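Local coordinates for protein ArtJ (Geobacillus stearothermophilus, PDB 2PVU) that binds the basic amino acids arginine, lysine and histidine and probably delivers them to its cognate ATP-binding cassette transporter, Art(MP)2, at residues K43-T48 with K99-G104; F120-F125 with K239-L244; V130-Q135 with M183-G188. One frame throughout, in Å; residues are numbered along the deposited sequence.

Contact 1. Residues K43-T48 with K99-G104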
ATOM      1  N   LYS A  43      12.264  -9.346 -19.368  1.00 28.68           N
ATOM      2  CA  LYS A  43      11.103  -9.379 -18.534  1.00 25.93           C
ATOM      3  C   LYS A  43      10.779  -7.957 -18.127  1.00 24.63           C
ATOM      4  O   LYS A  43      11.672  -7.110 -17.971  1.00 22.95           O
ATOM      5  CB  LYS A  43      11.397 -10.209 -17.282  1.00 26.95           C
ATOM      6  CG  LYS A  43      11.614 -11.736 -17.560  1.00 25.73           C
ATOM      7  CD  LYS A  43      12.029 -12.432 -16.250  1.00 28.28           C
ATOM      8  CE  LYS A  43      12.086 -13.987 -16.291  1.00 32.26           C
ATOM      9  NZ  LYS A  43      11.774 -14.520 -17.624  1.00 34.13           N
ATOM     10  N   VAL A  44       9.502  -7.716 -17.878  1.00 22.86           N
ATOM     11  CA  VAL A  44       9.110  -6.492 -17.209  1.00 22.10           C
ATOM     12  C   VAL A  44       9.665  -6.513 -15.777  1.00 22.24           C
ATOM     13  O   VAL A  44       9.531  -7.511 -15.059  1.00 22.45           O
ATOM     14  CB  VAL A  44       7.560  -6.354 -17.137  1.00 22.65           C
ATOM     15  CG1 VAL A  44       7.191  -5.064 -16.396  1.00 22.78           C
ATOM     16  CG2 VAL A  44       6.994  -6.376 -18.550  1.00 22.83           C
ATOM     17  N   VAL A  45      10.282  -5.407 -15.368  1.00 21.70           N
ATOM     18  CA  VAL A  45      10.851  -5.317 -14.037  1.00 20.86           C
ATOM     19  C   VAL A  45       9.834  -4.619 -13.163  1.00 21.37           C
ATOM     20  O   VAL A  45       9.559  -3.407 -13.345  1.00 22.83           O
ATOM     21  CB  VAL A  45      12.189  -4.537 -14.029  1.00 19.92           C
ATOM     22  CG1 VAL A  45      12.758  -4.432 -12.613  1.00 21.51           C
ATOM     23  CG2 VAL A  45      13.188  -5.227 -14.972  1.00 20.37           C
ATOM     24  N   VAL A  46       9.323  -5.350 -12.166  1.00 20.21           N
ATOM     25  CA  VAL A  46       8.281  -4.790 -11.302  1.00 20.11           C
ATOM     26  C   VAL A  46       8.861  -4.600  -9.894  1.00 20.76           C
ATOM     27  O   VAL A  46       9.385  -5.543  -9.332  1.00 23.27           O
ATOM     28  CB  VAL A  46       7.016  -5.719 -11.205  1.00 19.96           C
ATOM     29  CG1 VAL A  46       5.888  -4.987 -10.424  1.00 18.63           C
ATOM     30  CG2 VAL A  46       6.519  -6.158 -12.576  1.00 21.02           C
ATOM     31  N   GLY A  47       8.822  -3.377  -9.367  1.00 20.33           N
ATOM     32  CA  GLY A  47       9.308  -3.121  -7.997  1.00 20.11           C
ATOM     33  C   GLY A  47       8.222  -3.071  -6.947  1.00 21.04           C
ATOM     34  O   GLY A  47       7.056  -2.762  -7.235  1.00 20.22           O
ATOM     35  N   THR A  48       8.622  -3.317  -5.697  1.00 22.25           N
ATOM     36  CA  THR A  48       7.708  -3.288  -4.553  1.00 23.01           C
ATOM     37  C   THR A  48       8.507  -3.053  -3.273  1.00 23.61           C
ATOM     38  O   THR A  48       9.749  -3.178  -3.257  1.00 23.26           O
ATOM     39  CB  THR A  48       6.887  -4.604  -4.446  1.00 22.46           C
ATOM     40  OG1 THR A  48       5.759  -4.429  -3.560  1.00 23.59           O
ATOM     41  CG2 THR A  48       7.758  -5.811  -3.963  1.00 22.96           C
ATOM     42  N   LYS A  99      13.346   4.992 -14.885  1.00 24.34           N
ATOM     43  CA  LYS A  99      12.846   3.845 -15.673  1.00 25.06           C
ATOM     44  C   LYS A  99      13.704   2.574 -15.512  1.00 25.14           C
ATOM     45  O   LYS A  99      13.611   1.639 -16.324  1.00 24.95           O
ATOM     46  CB  LYS A  99      12.618   4.182 -17.167  1.00 26.33           C
ATOM     47  CG  LYS A  99      11.785   5.436 -17.430  1.00 27.17           C
ATOM     48  CD  LYS A  99      11.730   5.746 -18.929  1.00 28.66           C
ATOM     49  CE  LYS A  99      10.996   7.044 -19.223  1.00 36.71           C
ATOM     50  NZ  LYS A  99      11.509   7.658 -20.510  1.00 40.04           N
ATOM     51  N   GLU A 100      14.495   2.507 -14.438  1.00 23.86           N
ATOM     52  CA  GLU A 100      15.180   1.253 -14.123  1.00 25.15           C
ATOM     53  C   GLU A 100      14.175   0.163 -13.744  1.00 24.36           C
ATOM     54  O   GLU A 100      14.408  -1.031 -13.984  1.00 24.47           O
ATOM     55  CB  GLU A 100      16.231   1.433 -13.014  1.00 25.47           C
ATOM     56  CG  GLU A 100      17.164   0.217 -12.969  1.00 27.38           C
ATOM     57  CD  GLU A 100      18.332   0.373 -12.028  1.00 28.58           C
ATOM     58  OE1 GLU A 100      18.407   1.384 -11.289  1.00 31.33           O
ATOM     59  OE2 GLU A 100      19.178  -0.553 -12.035  1.00 30.89           O
ATOM     60  N   VAL A 101      13.047   0.575 -13.160  1.00 23.10           N
ATOM     61  CA  VAL A 101      11.957  -0.320 -12.906  1.00 22.60           C
ATOM     62  C   VAL A 101      10.828   0.092 -13.870  1.00 21.66           C
ATOM     63  O   VAL A 101      10.615   1.306 -14.098  1.00 22.43           O
ATOM     64  CB  VAL A 101      11.597  -0.211 -11.402  1.00 23.49           C
ATOM     65  CG1 VAL A 101      10.220  -0.612 -11.122  1.00 24.83           C
ATOM     66  CG2 VAL A 101      12.604  -0.992 -10.570  1.00 23.54           C
ATOM     67  N   ASP A 102      10.151  -0.893 -14.459  1.00 20.08           N
ATOM     68  CA  ASP A 102       9.138  -0.632 -15.488  1.00 19.98           C
ATOM     69  C   ASP A 102       7.733  -0.379 -14.907  1.00 20.18           C
ATOM     70  O   ASP A 102       6.851   0.165 -15.594  1.00 19.65           O
ATOM     71  CB  ASP A 102       9.044  -1.822 -16.441  1.00 19.63           C
ATOM     72  CG  ASP A 102      10.333  -2.043 -17.203  1.00 20.00           C
ATOM     73  OD1 ASP A 102      10.911  -1.052 -17.712  1.00 21.26           O
ATOM     74  OD2 ASP A 102      10.786  -3.193 -17.228  1.00 21.13           O
ATOM     75  N   MET A 103       7.530  -0.825 -13.683  1.00 20.96           N
ATOM     76  CA  MET A 103       6.192  -0.954 -13.096  1.00 22.64           C
ATOM     77  C   MET A 103       6.356  -1.143 -11.607  1.00 21.57           C
ATOM     78  O   MET A 103       7.393  -1.671 -11.153  1.00 22.38           O
ATOM     79  CB  MET A 103       5.541  -2.239 -13.670  1.00 23.09           C
ATOM     80  CG  MET A 103       4.095  -2.427 -13.272  1.00 27.32           C
ATOM     81  SD  MET A 103       3.470  -3.891 -14.120  1.00 25.62           S
ATOM     82  CE  MET A 103       1.865  -3.947 -13.339  1.00 25.24           C
ATOM     83  N   GLY A 104       5.344  -0.722 -10.849  1.00 21.73           N
ATOM     84  CA  GLY A 104       5.342  -0.987  -9.420  1.00 22.86           C
ATOM     85  C   GLY A 104       3.987  -1.472  -8.957  1.00 22.44           C
ATOM     86  O   GLY A 104       2.951  -1.104  -9.525  1.00 20.87           O
TER
HETATM   87  O   HOH W   1      11.926  -4.748 -18.984  1.00 29.14           O
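With chi1 at -63°, CG of Asp-102 stands beside its own backbone N and anti to the carbonyl carbon, which turns the carboxylate to the same residue, Val-45, that its N-H meets. OD2 of Asp-102 accepts from the backbone N of Val-45 at 2.9 Å in a nearly straight bond (171° at the hydrogen). The N-H arrives on the anti side of OD2, 20° out of the carboxylate plane. In return, N of Asp-102 gives a 2.8 Å bond to O of Val-45, lying in the carbonyl plane, and N of Met-103 adds a weak second bond to the same oxygen. The parallel pairing continues with Gly-47 N to Met-103 O at 2.9 Å.

This joins strand 103-104 to strand 44-48, whose other edge carries strand 82-86, giving the 2-1-3 order with which the sheet of a solute-binding lobe begins. On one face of the sheet, Val-46 and Met-103 run side by side in the same direction, CG2 of Val-46 lying 4.1 Å from SD of Met-103, and both rest on Leu-71 of helix 66-78. Across the other face, CG1 of Val-101 packs 3.6 Å from the backbone N of Gly-47. Val-45 turns its CG1 to CG2 of Val-101, the two valines crossing at about a right angle.

A water donates to both O of Lys-43 and OD2 of Asp-102, the latter at 2.6 Å. OD2 therefore receives two hydrogens, one from main chain and one from solvent, a setting consistent with an ionised carboxylate standing in for a strand carbonyl where the regular ladder has not yet begun.

Contact 2. Residues F120-F125 with K239-L244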
ATOM      1  N   PHE A 120      -0.844   5.706 -13.567  1.00 23.97           N
ATOM      2  CA  PHE A 120      -1.445   4.616 -12.778  1.00 21.85           C
ATOM      3  C   PHE A 120      -2.381   3.777 -13.602  1.00 22.08           C
ATOM      4  O   PHE A 120      -3.022   4.294 -14.555  1.00 21.84           O
ATOM      5  CB  PHE A 120      -2.259   5.181 -11.595  1.00 23.19           C
ATOM      6  CG  PHE A 120      -1.399   5.785 -10.481  1.00 21.78           C
ATOM      7  CD1 PHE A 120      -0.896   4.975  -9.485  1.00 19.87           C
ATOM      8  CD2 PHE A 120      -1.078   7.125 -10.470  1.00 24.02           C
ATOM      9  CE1 PHE A 120      -0.106   5.488  -8.426  1.00 20.85           C
ATOM     10  CE2 PHE A 120      -0.278   7.656  -9.412  1.00 22.07           C
ATOM     11  CZ  PHE A 120       0.213   6.844  -8.420  1.00 24.21           C
ATOM     12  N   SER A 121      -2.494   2.498 -13.221  1.00 21.37           N
ATOM     13  CA  SER A 121      -3.563   1.642 -13.716  1.00 21.61           C
ATOM     14  C   SER A 121      -4.923   2.145 -13.181  1.00 22.35           C
ATOM     15  O   SER A 121      -4.966   3.022 -12.275  1.00 21.60           O
ATOM     16  CB  SER A 121      -3.326   0.183 -13.247  1.00 20.73           C
ATOM     17  OG  SER A 121      -3.620   0.023 -11.851  1.00 21.64           O
ATOM     18  N   ASP A 122      -6.018   1.598 -13.726  1.00 21.19           N
ATOM     19  CA  ASP A 122      -7.328   1.706 -13.080  1.00 21.39           C
ATOM     20  C   ASP A 122      -7.234   1.189 -11.637  1.00 21.54           C
ATOM     21  O   ASP A 122      -6.387   0.345 -11.334  1.00 21.32           O
ATOM     22  CB  ASP A 122      -8.381   0.904 -13.848  1.00 22.57           C
ATOM     23  CG  ASP A 122      -8.572   1.411 -15.256  1.00 24.42           C
ATOM     24  OD1 ASP A 122      -8.637   2.647 -15.443  1.00 25.87           O
ATOM     25  OD2 ASP A 122      -8.692   0.577 -16.176  1.00 23.00           O
ATOM     26  N   PRO A 123      -8.104   1.677 -10.752  1.00 21.25           N
ATOM     27  CA  PRO A 123      -7.941   1.233  -9.343  1.00 21.08           C
ATOM     28  C   PRO A 123      -8.206  -0.238  -9.148  1.00 20.55           C
ATOM     29  O   PRO A 123      -9.035  -0.824  -9.846  1.00 21.47           O
ATOM     30  CB  PRO A 123      -8.982   2.043  -8.578  1.00 20.84           C
ATOM     31  CG  PRO A 123      -9.777   2.811  -9.545  1.00 22.81           C
ATOM     32  CD  PRO A 123      -9.191   2.664 -10.932  1.00 21.57           C
ATOM     33  N   TYR A 124      -7.517  -0.843  -8.202  1.00 20.58           N
ATOM     34  CA  TYR A 124      -7.775  -2.251  -7.907  1.00 19.87           C
ATOM     35  C   TYR A 124      -8.113  -2.512  -6.451  1.00 19.91           C
ATOM     36  O   TYR A 124      -8.269  -3.666  -6.054  1.00 21.25           O
ATOM     37  CB  TYR A 124      -6.567  -3.129  -8.352  1.00 19.62           C
ATOM     38  CG  TYR A 124      -5.301  -2.980  -7.483  1.00 19.51           C
ATOM     39  CD1 TYR A 124      -5.183  -3.623  -6.243  1.00 20.78           C
ATOM     40  CD2 TYR A 124      -4.243  -2.180  -7.913  1.00 19.54           C
ATOM     41  CE1 TYR A 124      -4.008  -3.478  -5.418  1.00 21.72           C
ATOM     42  CE2 TYR A 124      -3.075  -2.003  -7.106  1.00 20.94           C
ATOM     43  CZ  TYR A 124      -2.956  -2.646  -5.893  1.00 21.21           C
ATOM     44  OH  TYR A 124      -1.808  -2.478  -5.137  1.00 19.86           O
ATOM     45  N   PHE A 125      -8.190  -1.482  -5.618  1.00 20.64           N
ATOM     46  CA  PHE A 125      -8.491  -1.696  -4.167  1.00 20.64           C
ATOM     47  C   PHE A 125      -8.937  -0.361  -3.610  1.00 21.40           C
ATOM     48  O   PHE A 125      -8.503   0.671  -4.106  1.00 21.63           O
ATOM     49  CB  PHE A 125      -7.191  -2.128  -3.447  1.00 21.62           C
ATOM     50  CG  PHE A 125      -7.432  -2.986  -2.237  1.00 22.42           C
ATOM     51  CD1 PHE A 125      -7.607  -4.361  -2.386  1.00 24.06           C
ATOM     52  CD2 PHE A 125      -7.494  -2.422  -0.964  1.00 24.41           C
ATOM     53  CE1 PHE A 125      -7.843  -5.183  -1.241  1.00 24.24           C
ATOM     54  CE2 PHE A 125      -7.716  -3.232   0.184  1.00 22.98           C
ATOM     55  CZ  PHE A 125      -7.897  -4.622   0.017  1.00 23.99           C
ATOM     56  N   LYS A 239      -2.189  -2.498 -21.502  1.00 22.77           N
ATOM     57  CA  LYS A 239      -2.212  -3.957 -21.339  1.00 23.04           C
ATOM     58  C   LYS A 239      -2.578  -4.364 -19.920  1.00 22.33           C
ATOM     59  O   LYS A 239      -3.367  -5.294 -19.711  1.00 22.33           O
ATOM     60  CB  LYS A 239      -0.856  -4.566 -21.728  1.00 22.91           C
ATOM     61  CG  LYS A 239      -0.732  -4.756 -23.232  1.00 24.89           C
ATOM     62  CD  LYS A 239       0.590  -5.458 -23.604  1.00 24.65           C
ATOM     63  CE  LYS A 239       0.650  -5.684 -25.077  1.00 26.95           C
ATOM     64  NZ  LYS A 239       1.879  -6.467 -25.519  1.00 31.27           N
ATOM     65  N   VAL A 240      -2.024  -3.655 -18.943  1.00 22.48           N
ATOM     66  CA  VAL A 240      -2.312  -3.942 -17.545  1.00 21.00           C
ATOM     67  C   VAL A 240      -3.790  -3.581 -17.254  1.00 21.34           C
ATOM     68  O   VAL A 240      -4.475  -4.356 -16.597  1.00 22.90           O
ATOM     69  CB  VAL A 240      -1.309  -3.246 -16.578  1.00 21.32           C
ATOM     70  CG1 VAL A 240      -1.804  -3.301 -15.103  1.00 20.88           C
ATOM     71  CG2 VAL A 240       0.089  -3.912 -16.668  1.00 20.48           C
ATOM     72  N   ASP A 241      -4.278  -2.428 -17.735  1.00 20.65           N
ATOM     73  CA  ASP A 241      -5.710  -2.075 -17.540  1.00 21.02           C
ATOM     74  C   ASP A 241      -6.666  -3.116 -18.122  1.00 21.81           C
ATOM     75  O   ASP A 241      -7.659  -3.491 -17.495  1.00 21.11           O
ATOM     76  CB  ASP A 241      -6.022  -0.667 -18.118  1.00 21.33           C
ATOM     77  CG  ASP A 241      -5.521   0.440 -17.233  1.00 21.82           C
ATOM     78  OD1 ASP A 241      -5.238   0.135 -16.055  1.00 24.85           O
ATOM     79  OD2 ASP A 241      -5.444   1.621 -17.697  1.00 23.80           O
ATOM     80  N   GLU A 242      -6.365  -3.607 -19.327  1.00 20.44           N
ATOM     81  CA  GLU A 242      -7.224  -4.615 -19.946  1.00 21.22           C
ATOM     82  C   GLU A 242      -7.126  -5.934 -19.151  1.00 21.63           C
ATOM     83  O   GLU A 242      -8.149  -6.607 -18.938  1.00 21.91           O
ATOM     84  CB  GLU A 242      -6.852  -4.818 -21.430  1.00 20.84           C
ATOM     85  CG  GLU A 242      -7.584  -5.971 -22.135  1.00 24.09           C
ATOM     86  CD  GLU A 242      -9.087  -5.740 -22.273  1.00 30.71           C
ATOM     87  OE1 GLU A 242      -9.570  -4.599 -22.053  1.00 33.57           O
ATOM     88  OE2 GLU A 242      -9.796  -6.721 -22.639  1.00 35.80           O
ATOM     89  N   ALA A 243      -5.918  -6.292 -18.716  1.00 21.20           N
ATOM     90  CA  ALA A 243      -5.715  -7.548 -17.977  1.00 20.69           C
ATOM     91  C   ALA A 243      -6.439  -7.504 -16.630  1.00 21.27           C
ATOM     92  O   ALA A 243      -7.023  -8.513 -16.175  1.00 21.05           O
ATOM     93  CB  ALA A 243      -4.251  -7.780 -17.747  1.00 21.77           C
ATOM     94  N   LEU A 244      -6.332  -6.363 -15.944  1.00 20.81           N
ATOM     95  CA  LEU A 244      -7.039  -6.215 -14.669  1.00 21.96           C
ATOM     96  C   LEU A 244      -8.566  -6.412 -14.849  1.00 22.12           C
ATOM     97  O   LEU A 244      -9.214  -7.085 -14.031  1.00 22.81           O
ATOM     98  CB  LEU A 244      -6.755  -4.827 -14.071  1.00 21.53           C
ATOM     99  CG  LEU A 244      -7.466  -4.425 -12.759  1.00 24.04           C
ATOM    100  CD1 LEU A 244      -7.184  -5.384 -11.596  1.00 21.75           C
ATOM    101  CD2 LEU A 244      -7.083  -2.997 -12.337  1.00 22.24           C
TER
HETATM  102  O   HOH W   2      -8.984  -1.946 -15.588  1.00 21.76           O
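Direct hydrogen bonding between Asp-122 and Asp-241 is confined to one link: the backbone N of Asp-122 donates to OD1 of Asp-241 at 2.9 Å. The bond is fairly straight (162°), reaching OD1 on its syn side but 34° out of the carboxylate plane. OD2 of Asp-241 is taken by a salt bridge to Lys-237, so OD1 holds the loop directly, while OD2 holds a lysine that in turn bonds O of Phe-120 at the end of strand 118-120. Within the loop, OG of Ser-121 gives a 2.8 Å bond to O of Asp-122 and is also bonded to N of Met-228. The hydroxyl of Tyr-124 is hydrogen-bonded to OD1 of Asp-67 on helix 66-78. A water donates to OD2 of Asp-122 and to the main-chain O of Asp-241, linking Asp-122 to the helix backbone.

The two carboxylates bring like charges together, OD2 of Asp-122 and OD1 of Asp-241 lying 3.5 Å apart as two acceptors with no hydrogen bond. Their planes are stacked, 15° apart.

Apolar packing joins both methyls of Leu-244 to CB of Tyr-124, each at 4.0 Å, and CG1 of Val-240 to CB of Ser-121. CD2 of Leu-244 also lies against the carbonyl oxygens of Asp-122 and Pro-123.

Helix 237-249 is fastened in these ways to the chain leading into strand 125-134, which continues toward the other lobe. With an alanine at Asp-241, the N-H of Asp-122 would probably lose its mate across the contact and Lys-237 its carboxylate. Two stacked like charges are probably tolerable here because Lys-237, a backbone N-H and a bridging water offset them.

Contact 3. Residues V130-Q135 with M183-G188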
ATOM      1  N   VAL A 130      -5.923   4.893   8.876  1.00 21.67           N
ATOM      2  CA  VAL A 130      -6.516   4.719  10.196  1.00 21.14           C
ATOM      3  C   VAL A 130      -5.424   5.049  11.185  1.00 21.38           C
ATOM      4  O   VAL A 130      -4.272   5.170  10.810  1.00 20.67           O
ATOM      5  CB  VAL A 130      -7.005   3.247  10.401  1.00 21.03           C
ATOM      6  CG1 VAL A 130      -8.163   2.863   9.427  1.00 22.88           C
ATOM      7  CG2 VAL A 130      -5.868   2.306  10.268  1.00 21.89           C
ATOM      8  N   ILE A 131      -5.781   5.096  12.461  1.00 21.53           N
ATOM      9  CA  ILE A 131      -4.803   5.290  13.528  1.00 22.13           C
ATOM     10  C   ILE A 131      -4.578   3.978  14.261  1.00 22.20           C
ATOM     11  O   ILE A 131      -5.528   3.282  14.651  1.00 21.25           O
ATOM     12  CB  ILE A 131      -5.309   6.342  14.514  1.00 22.26           C
ATOM     13  CG1 ILE A 131      -5.547   7.654  13.787  1.00 23.55           C
ATOM     14  CG2 ILE A 131      -4.320   6.578  15.712  1.00 23.75           C
ATOM     15  CD1 ILE A 131      -6.576   8.549  14.499  1.00 24.94           C
ATOM     16  N   LEU A 132      -3.314   3.636  14.441  1.00 21.19           N
ATOM     17  CA  LEU A 132      -2.946   2.466  15.200  1.00 21.57           C
ATOM     18  C   LEU A 132      -2.324   2.949  16.530  1.00 21.54           C
ATOM     19  O   LEU A 132      -1.424   3.768  16.524  1.00 20.75           O
ATOM     20  CB  LEU A 132      -1.929   1.638  14.399  1.00 21.72           C
ATOM     21  CG  LEU A 132      -1.434   0.325  14.990  1.00 24.74           C
ATOM     22  CD1 LEU A 132      -2.517  -0.746  15.046  1.00 23.35           C
ATOM     23  CD2 LEU A 132      -0.282  -0.157  14.149  1.00 26.76           C
ATOM     24  N   VAL A 133      -2.820   2.432  17.639  1.00 21.77           N
ATOM     25  CA  VAL A 133      -2.370   2.839  18.983  1.00 22.04           C
ATOM     26  C   VAL A 133      -2.296   1.615  19.899  1.00 22.66           C
ATOM     27  O   VAL A 133      -2.833   0.556  19.583  1.00 23.67           O
ATOM     28  CB  VAL A 133      -3.340   3.880  19.648  1.00 21.99           C
ATOM     29  CG1 VAL A 133      -3.264   5.261  18.965  1.00 23.76           C
ATOM     30  CG2 VAL A 133      -4.802   3.360  19.726  1.00 21.10           C
ATOM     31  N   LYS A 134      -1.624   1.761  21.037  1.00 22.69           N
ATOM     32  CA  LYS A 134      -1.694   0.735  22.060  1.00 22.16           C
ATOM     33  C   LYS A 134      -3.063   0.784  22.721  1.00 22.90           C
ATOM     34  O   LYS A 134      -3.668   1.853  22.840  1.00 21.92           O
ATOM     35  CB  LYS A 134      -0.611   0.962  23.107  1.00 23.32           C
ATOM     36  CG  LYS A 134       0.787   0.730  22.575  1.00 22.63           C
ATOM     37  CD  LYS A 134       1.803   0.828  23.704  1.00 29.93           C
ATOM     38  CE  LYS A 134       3.193   0.468  23.158  1.00 30.44           C
ATOM     39  NZ  LYS A 134       4.292   0.489  24.187  1.00 33.92           N
ATOM     40  N   GLN A 135      -3.581  -0.367  23.134  1.00 23.09           N
ATOM     41  CA  GLN A 135      -4.822  -0.344  23.902  1.00 24.62           C
ATOM     42  C   GLN A 135      -4.456   0.423  25.170  1.00 24.14           C
ATOM     43  O   GLN A 135      -3.353   0.267  25.702  1.00 24.66           O
ATOM     44  CB  GLN A 135      -5.301  -1.752  24.237  1.00 25.25           C
ATOM     45  CG  GLN A 135      -5.859  -2.523  23.030  1.00 27.86           C
ATOM     46  CD  GLN A 135      -5.821  -4.037  23.234  1.00 31.10           C
ATOM     47  OE1 GLN A 135      -5.668  -4.795  22.273  1.00 34.38           O
ATOM     48  NE2 GLN A 135      -5.917  -4.481  24.490  1.00 31.71           N
ATOM     49  N   MET A 183       7.064  -0.857  14.975  1.00 21.76           N
ATOM     50  CA  MET A 183       8.053  -1.123  16.017  0.50 21.43           C
ATOM     51  C   MET A 183       8.260   0.076  16.939  1.00 20.58           C
ATOM     52  O   MET A 183       8.432  -0.114  18.154  1.00 20.18           O
ATOM     53  CB  MET A 183       9.387  -1.579  15.405  0.50 20.89           C
ATOM     54  CG  MET A 183       9.295  -2.926  14.701  0.50 21.18           C
ATOM     55  SD  MET A 183      10.827  -3.547  13.969  0.50 22.59           S
ATOM     56  CE  MET A 183      10.373  -5.286  13.856  0.50 20.74           C
ATOM     57  N   GLU A 184       8.255   1.296  16.374  1.00 20.93           N
ATOM     58  CA  GLU A 184       8.436   2.510  17.199  1.00 21.70           C
ATOM     59  C   GLU A 184       7.171   2.799  18.031  1.00 21.12           C
ATOM     60  O   GLU A 184       7.252   3.460  19.052  1.00 20.82           O
ATOM     61  CB  GLU A 184       8.802   3.756  16.353  1.00 21.48           C
ATOM     62  CG  GLU A 184      10.304   3.910  16.008  1.00 25.15           C
ATOM     63  CD  GLU A 184      11.243   4.062  17.242  1.00 24.51           C
ATOM     64  OE1 GLU A 184      11.463   5.183  17.770  1.00 23.56           O
ATOM     65  OE2 GLU A 184      11.818   3.054  17.627  1.00 24.73           O
ATOM     66  N   LEU A 185       6.005   2.352  17.557  1.00 20.90           N
ATOM     67  CA  LEU A 185       4.782   2.395  18.388  1.00 21.03           C
ATOM     68  C   LEU A 185       4.951   1.439  19.572  1.00 21.11           C
ATOM     69  O   LEU A 185       4.711   1.806  20.716  1.00 21.90           O
ATOM     70  CB  LEU A 185       3.539   2.006  17.571  1.00 19.68           C
ATOM     71  CG  LEU A 185       2.236   1.953  18.352  1.00 21.36           C
ATOM     72  CD1 LEU A 185       1.879   3.358  18.946  1.00 21.95           C
ATOM     73  CD2 LEU A 185       1.118   1.402  17.437  1.00 21.83           C
ATOM     74  N   LEU A 186       5.384   0.216  19.293  1.00 21.85           N
ATOM     75  CA  LEU A 186       5.511  -0.819  20.323  1.00 21.15           C
ATOM     76  C   LEU A 186       6.512  -0.455  21.436  1.00 21.60           C
ATOM     77  O   LEU A 186       6.265  -0.714  22.623  1.00 21.44           O
ATOM     78  CB  LEU A 186       5.864  -2.173  19.692  1.00 21.77           C
ATOM     79  CG  LEU A 186       4.842  -2.770  18.721  1.00 25.02           C
ATOM     80  CD1 LEU A 186       5.486  -3.971  18.083  1.00 27.67           C
ATOM     81  CD2 LEU A 186       3.564  -3.150  19.404  1.00 26.96           C
ATOM     82  N   ASN A 187       7.612   0.192  21.067  1.00 21.57           N
ATOM     83  CA  ASN A 187       8.643   0.502  22.039  1.00 21.58           C
ATOM     84  C   ASN A 187       8.462   1.894  22.683  1.00 21.87           C
ATOM     85  O   ASN A 187       9.307   2.360  23.472  1.00 22.72           O
ATOM     86  CB  ASN A 187      10.041   0.321  21.426  1.00 21.01           C
ATOM     87  CG  ASN A 187      10.374   1.384  20.384  1.00 20.19           C
ATOM     88  OD1 ASN A 187       9.784   2.472  20.364  1.00 21.45           O
ATOM     89  ND2 ASN A 187      11.367   1.095  19.550  1.00 23.17           N
ATOM     90  N   GLY A 188       7.349   2.535  22.368  1.00 22.34           N
ATOM     91  CA  GLY A 188       7.018   3.823  22.946  1.00 22.09           C
ATOM     92  C   GLY A 188       7.713   5.024  22.325  1.00 22.60           C
ATOM     93  O   GLY A 188       7.622   6.141  22.851  1.00 23.65           O
TER
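The flat carbonyl group of Leu-186 receives NZ of Lys-134 from above, 49° out of its plane and at 2.8 Å from O, so the ammonium sits over a face and not on a lone pair. The contact packs the end of helix 178-186, part of a beta-alpha-beta crossover, on strand 125-134 in the sheet of the second lobe. The peptide oxygen of Leu-132 is met by a methyl instead, CD2 of Leu-185 at 3.6 Å. Just past the helix end, the amide of Asn-187 holds its partner OE2 of Glu-184 in its own plane, while the carboxylate of Glu-184 is approached from above.

In the crossover the helix links strands 172-175 and 192-196, which run parallel on the two sides of strand 150-153, and strand 125-134 is the antiparallel neighbour of 192-196.

Lys-134 reaches the helix with its chain extended beyond CG, a fully stretched arm that also carries CE to 3.2 Å from O of Leu-185. Its charge meets the carbonyl end of the helix, where it would probably be favoured by the helix dipole. There the last turn unwinds: N of Gly-188 bonds O of Leu-185, and the positive phi of Gly-188 suits a glycine.

Next to the lysine, the packing is apolar. Leu-185 points at the strand and crosses Leu-132 obliquely. It also touches Val-193, and Leu-132 continues onto Val-204 of helix 197-206. The closest side-chain approach between the leucines is CG of Leu-132 to CD2 of Leu-185, 3.7 Å.

How the contacts relate
Contacts 1 and 2 belong to one lobe and contact 3 to the other, on the far side of the chain's centre. The first two meet directly, through CE of Met-103 and CG2 of Val-240 at 3.8 Å, whereas contact 3 stays about 11 Å from contact 2, nearest atoms. Contact 3 is nonetheless nested within the chain loop closed by contact 2, which lies just before strand 125-134, with contact 3 at its far end. Each has a buried part: Val-46, Met-103 and two glycines in contact 1, Ser-121, Tyr-124, Val-240 and Leu-244 in contact 2, a leucine pair in contact 3. The more open parts are polar: Asp-102 beside strand pairing, two stacked aspartates, and Lys-134 at a helix end.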